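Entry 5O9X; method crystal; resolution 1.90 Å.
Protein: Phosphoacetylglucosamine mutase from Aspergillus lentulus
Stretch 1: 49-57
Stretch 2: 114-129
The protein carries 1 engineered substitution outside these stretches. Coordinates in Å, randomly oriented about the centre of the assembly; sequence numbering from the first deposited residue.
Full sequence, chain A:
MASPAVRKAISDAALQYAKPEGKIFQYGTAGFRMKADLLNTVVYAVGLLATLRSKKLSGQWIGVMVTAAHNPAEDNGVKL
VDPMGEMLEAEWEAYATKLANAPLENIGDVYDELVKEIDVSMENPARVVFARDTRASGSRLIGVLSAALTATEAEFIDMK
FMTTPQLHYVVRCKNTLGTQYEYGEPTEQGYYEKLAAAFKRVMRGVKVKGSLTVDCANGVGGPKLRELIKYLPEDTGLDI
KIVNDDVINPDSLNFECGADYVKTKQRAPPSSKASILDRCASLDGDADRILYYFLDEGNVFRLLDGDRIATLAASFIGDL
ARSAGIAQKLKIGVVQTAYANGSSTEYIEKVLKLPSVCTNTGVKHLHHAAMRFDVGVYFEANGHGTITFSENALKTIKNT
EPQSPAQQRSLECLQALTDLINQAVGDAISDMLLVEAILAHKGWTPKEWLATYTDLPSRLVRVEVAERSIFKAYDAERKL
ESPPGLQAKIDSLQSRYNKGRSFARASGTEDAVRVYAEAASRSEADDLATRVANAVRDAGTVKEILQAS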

# COMPACT_ATOMS: atom_id res chain seq x y z
N LEU A 49 -4.37 -18.35 -12.85
CA LEU A 49 -3.13 -17.59 -12.98
C LEU A 49 -2.10 -17.87 -11.86
O LEU A 49 -0.92 -18.05 -12.15
CB LEU A 49 -3.41 -16.11 -13.07
CG LEU A 49 -2.12 -15.40 -13.50
CD1 LEU A 49 -1.79 -15.63 -14.97
CD2 LEU A 49 -2.21 -13.95 -13.22
N ALA A 50 -2.57 -17.89 -10.60
CA ALA A 50 -1.70 -18.18 -9.46
C ALA A 50 -1.04 -19.55 -9.65
O ALA A 50 0.13 -19.70 -9.29
CB ALA A 50 -2.49 -18.15 -8.11
N THR A 51 -1.78 -20.52 -10.14
CA THR A 51 -1.22 -21.89 -10.38
C THR A 51 -0.06 -21.79 -11.43
O THR A 51 1.06 -22.27 -11.19
CB THR A 51 -2.28 -22.88 -10.90
OG1 THR A 51 -3.31 -23.09 -9.94
CG2 THR A 51 -1.64 -24.28 -11.20
N LEU A 52 -0.33 -21.11 -12.54
CA LEU A 52 0.68 -20.92 -13.58
C LEU A 52 1.89 -20.17 -13.09
O LEU A 52 3.03 -20.51 -13.49
CB LEU A 52 0.09 -20.21 -14.82
CG LEU A 52 -0.98 -21.03 -15.58
CD1 LEU A 52 -1.39 -20.26 -16.83
CD2 LEU A 52 -0.51 -22.44 -15.99
N ARG A 53 1.67 -19.18 -12.22
CA ARG A 53 2.78 -18.37 -11.74
C ARG A 53 3.67 -19.20 -10.89
O ARG A 53 4.90 -19.15 -11.02
CB ARG A 53 2.32 -17.08 -10.94
CG ARG A 53 3.47 -16.19 -10.46
CD ARG A 53 4.22 -15.62 -11.64
NE ARG A 53 5.19 -14.62 -11.25
CZ ARG A 53 6.24 -14.27 -11.96
NH1 ARG A 53 6.55 -14.93 -13.10
NH2 ARG A 53 7.00 -13.29 -11.51
N SER A 54 3.05 -19.97 -10.00
CA SER A 54 3.82 -20.76 -9.06
C SER A 54 4.65 -21.80 -9.84
O SER A 54 5.85 -21.94 -9.57
CB SER A 54 2.88 -21.50 -8.12
OG SER A 54 3.63 -22.26 -7.21
N LYS A 55 3.97 -22.52 -10.75
CA LYS A 55 4.65 -23.51 -11.65
C LYS A 55 5.85 -22.90 -12.41
O LYS A 55 6.97 -23.47 -12.36
CB LYS A 55 3.62 -24.18 -12.60
CG LYS A 55 2.73 -25.22 -11.94
CD LYS A 55 1.74 -25.77 -12.98
CE LYS A 55 0.71 -26.71 -12.42
NZ LYS A 55 1.26 -28.07 -12.10
N LYS A 56 5.66 -21.71 -13.00
CA LYS A 56 6.73 -21.00 -13.72
C LYS A 56 7.90 -20.70 -12.80
O LYS A 56 9.06 -20.75 -13.26
CB LYS A 56 6.27 -19.68 -14.38
CG LYS A 56 7.31 -18.96 -15.23
CD LYS A 56 7.82 -19.82 -16.42
CE LYS A 56 8.69 -18.99 -17.37
NZ LYS A 56 9.17 -19.86 -18.48
N LEU A 57 7.58 -20.40 -11.53
CA LEU A 57 8.61 -20.13 -10.53
C LEU A 57 8.97 -21.37 -9.73
O LEU A 57 9.20 -21.29 -8.53
CB LEU A 57 8.21 -18.90 -9.67
CG LEU A 57 8.10 -17.59 -10.48
CD1 LEU A 57 7.63 -16.44 -9.56
CD2 LEU A 57 9.42 -17.18 -11.12
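Stretch 2, residues 114-129: LVKEIDVSMENPARVV

Stretch 2 lies along one side of helix 49-56, from A50 to K56, in three pieces: the end of a helix, a connecting loop, and part of a strand. Helix 114-118 runs at 34° to helix 49-56, in broadly the same direction, with their axes 11.3 Å apart at closest approach. D119 is the first residue to leave helical phi/psi, with positive phi, V120 is extended, and a type I turn from S121 to N124, closed by N124 N to S121 O at 2.9 Å, redirects the chain. The strand containing 127-129 then runs back across helix 49-56 at 126°, its axis coming within 7.9 Å. The CA register follows this path: K56 lies near V120, S54 near A126, and A50 near V128.

K55 gives up the most surface and organises the loop. Its chain leaves the helix with chi1 in m, extends through two t angles, and bends at chi4 (m). This brings NZ to the backbone of the turn, where it donates to N124 O at 2.9 Å and M122 O at 3.2 Å. A lysine can thus hold a turn through main-chain carbonyls, with no acidic partner across the contact. The aliphatic part of the same chain is packing surface: K55 CB lies 3.6 Å from V120 CG1, and K55 CD 3.8 Å from M122 CE. The turn answers through N124, whose ND2 donates to K55 O at 3.0 Å, so side chain and backbone are exchanged in both directions.

L52, nearly one turn earlier, supplies the greasy counterpart. With rotamer mt, its CD1 reaches L114 CB at 3.8 Å, while its CD2 meets M122 CE at 3.9 Å and V115 CG1 at 4.1 Å. One leucine therefore touches both the helix and the turn of stretch 2. M122 points its CA-to-CB bond away, yet its end returns to join this cluster.

K56 does for I118 and D119 what K55 does for the turn. Its NZ donates to I118 O at 2.8 Å and D119 O at 2.9 Å, while K56 CD packs 3.9 Å from I118 CG2.

Where the strand crosses, the backbones come close. The CA atoms of S54 and A126 are only 5.0 Å apart, and R127 N donates to S54 OG at 2.9 Å in a nearly straight bond. T51 CG2 rests 3.5 Å from A126 CB, and A50 CB meets V128 CG2 at 3.8 Å. At the crossing A50, T51 and S54 meet A126 and V128; at the loop the two lysines spend their NZ atoms on main-chain carbonyls.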

# COMPACT_ATOMS: atom_id res chain seq x y z
N LEU A 114 -1.83 -20.11 -22.56
CA LEU A 114 -0.87 -19.49 -21.64
C LEU A 114 0.28 -20.36 -21.28
O LEU A 114 1.43 -19.84 -21.17
CB LEU A 114 -1.55 -18.90 -20.38
CG LEU A 114 -2.25 -17.58 -20.62
CD1 LEU A 114 -3.10 -17.15 -19.39
CD2 LEU A 114 -1.27 -16.47 -21.00
N VAL A 115 0.05 -21.66 -21.08
CA VAL A 115 1.20 -22.49 -20.72
C VAL A 115 2.29 -22.50 -21.84
O VAL A 115 3.49 -22.46 -21.53
CB VAL A 115 0.84 -23.90 -20.15
CG1 VAL A 115 -0.61 -24.01 -19.73
CG2 VAL A 115 1.24 -25.07 -21.04
N LYS A 116 1.84 -22.49 -23.10
CA LYS A 116 2.71 -22.39 -24.32
C LYS A 116 3.43 -21.07 -24.38
O LYS A 116 4.65 -21.05 -24.56
CB LYS A 116 1.91 -22.56 -25.62
CG LYS A 116 1.89 -23.98 -26.18
CD LYS A 116 0.53 -24.29 -26.83
CE LYS A 116 0.28 -25.78 -27.03
NZ LYS A 116 0.58 -26.25 -28.41
N GLU A 117 2.68 -19.97 -24.23
CA GLU A 117 3.25 -18.66 -24.37
C GLU A 117 4.26 -18.38 -23.23
O GLU A 117 5.39 -17.91 -23.46
CB GLU A 117 2.13 -17.62 -24.46
CG GLU A 117 2.64 -16.17 -24.42
CD GLU A 117 1.55 -15.10 -24.57
OE1 GLU A 117 0.32 -15.43 -24.61
OE2 GLU A 117 1.95 -13.90 -24.65
N ILE A 118 3.88 -18.70 -21.99
CA ILE A 118 4.74 -18.45 -20.83
C ILE A 118 5.91 -19.51 -20.81
O ILE A 118 7.00 -19.30 -20.22
CB ILE A 118 3.90 -18.45 -19.47
CG1 ILE A 118 2.70 -17.45 -19.52
CG2 ILE A 118 4.82 -18.12 -18.29
CD1 ILE A 118 1.86 -17.38 -18.24
N ASP A 119 5.64 -20.63 -21.47
CA ASP A 119 6.51 -21.83 -21.48
C ASP A 119 6.67 -22.35 -20.04
O ASP A 119 7.68 -22.15 -19.38
CB ASP A 119 7.83 -21.58 -22.25
CG ASP A 119 8.76 -22.78 -22.22
OD1 ASP A 119 8.24 -23.91 -22.19
OD2 ASP A 119 9.99 -22.57 -22.16
N VAL A 120 5.58 -22.92 -19.55
CA VAL A 120 5.50 -23.40 -18.17
C VAL A 120 5.62 -24.92 -18.15
O VAL A 120 4.85 -25.60 -18.85
CB VAL A 120 4.19 -22.98 -17.48
CG1 VAL A 120 4.12 -23.51 -16.06
CG2 VAL A 120 4.02 -21.45 -17.51
N SER A 121 6.60 -25.42 -17.38
CA SER A 121 6.72 -26.87 -17.06
C SER A 121 5.57 -27.38 -16.15
O SER A 121 5.67 -27.28 -14.91
CB SER A 121 8.09 -27.17 -16.43
OG SER A 121 9.12 -26.66 -17.25
N MET A 122 4.53 -27.94 -16.78
CA MET A 122 3.29 -28.38 -16.12
C MET A 122 3.40 -29.50 -15.10
O MET A 122 2.39 -29.88 -14.50
CB MET A 122 2.21 -28.78 -17.14
CG MET A 122 1.37 -27.68 -17.78
SD MET A 122 0.48 -26.55 -16.65
CE MET A 122 1.82 -25.46 -16.72
N GLU A 123 4.61 -30.02 -14.92
CA GLU A 123 4.89 -31.09 -13.96
C GLU A 123 5.40 -30.46 -12.65
O GLU A 123 5.48 -31.12 -11.63
CB GLU A 123 5.90 -32.12 -14.55
CG GLU A 123 7.34 -31.60 -14.73
CD GLU A 123 7.71 -31.04 -16.12
OE1 GLU A 123 6.88 -30.44 -16.84
OE2 GLU A 123 8.89 -31.18 -16.51
N ASN A 124 5.80 -29.19 -12.70
CA ASN A 124 6.20 -28.46 -11.48
C ASN A 124 4.99 -28.44 -10.47
O ASN A 124 3.82 -28.47 -10.86
CB ASN A 124 6.75 -27.04 -11.80
CG ASN A 124 8.12 -27.06 -12.47
OD1 ASN A 124 8.80 -28.09 -12.50
ND2 ASN A 124 8.54 -25.92 -13.00
N PRO A 125 5.28 -28.53 -9.16
CA PRO A 125 4.14 -28.30 -8.27
C PRO A 125 3.64 -26.83 -8.34
O PRO A 125 4.35 -25.94 -8.81
CB PRO A 125 4.71 -28.66 -6.89
CG PRO A 125 6.18 -28.43 -6.99
CD PRO A 125 6.51 -28.85 -8.43
N ALA A 126 2.40 -26.60 -7.97
CA ALA A 126 1.92 -25.22 -7.76
C ALA A 126 1.54 -25.12 -6.29
O ALA A 126 0.84 -26.04 -5.77
CB ALA A 126 0.69 -24.98 -8.63
N ARG A 127 2.00 -24.03 -5.64
CA ARG A 127 1.73 -23.81 -4.22
C ARG A 127 1.18 -22.36 -4.04
O ARG A 127 1.82 -21.40 -4.45
CB ARG A 127 3.02 -24.05 -3.40
CG ARG A 127 3.49 -25.53 -3.41
CD ARG A 127 4.70 -25.70 -2.51
NE ARG A 127 5.26 -27.05 -2.60
CZ ARG A 127 6.26 -27.40 -3.42
NH1 ARG A 127 6.86 -26.52 -4.22
NH2 ARG A 127 6.69 -28.66 -3.40
N VAL A 128 -0.05 -22.25 -3.54
CA VAL A 128 -0.74 -20.95 -3.40
C VAL A 128 -1.22 -20.79 -1.95
O VAL A 128 -1.75 -21.69 -1.37
CB VAL A 128 -1.85 -20.81 -4.47
CG1 VAL A 128 -2.70 -19.52 -4.32
CG2 VAL A 128 -1.23 -20.89 -5.87
N VAL A 129 -0.99 -19.62 -1.35
CA VAL A 129 -1.49 -19.33 0.04
C VAL A 129 -2.40 -18.06 -0.10
O VAL A 129 -2.06 -17.12 -0.84
CB VAL A 129 -0.28 -19.19 1.04
CG1 VAL A 129 0.75 -18.15 0.57
CG2 VAL A 129 -0.74 -18.78 2.46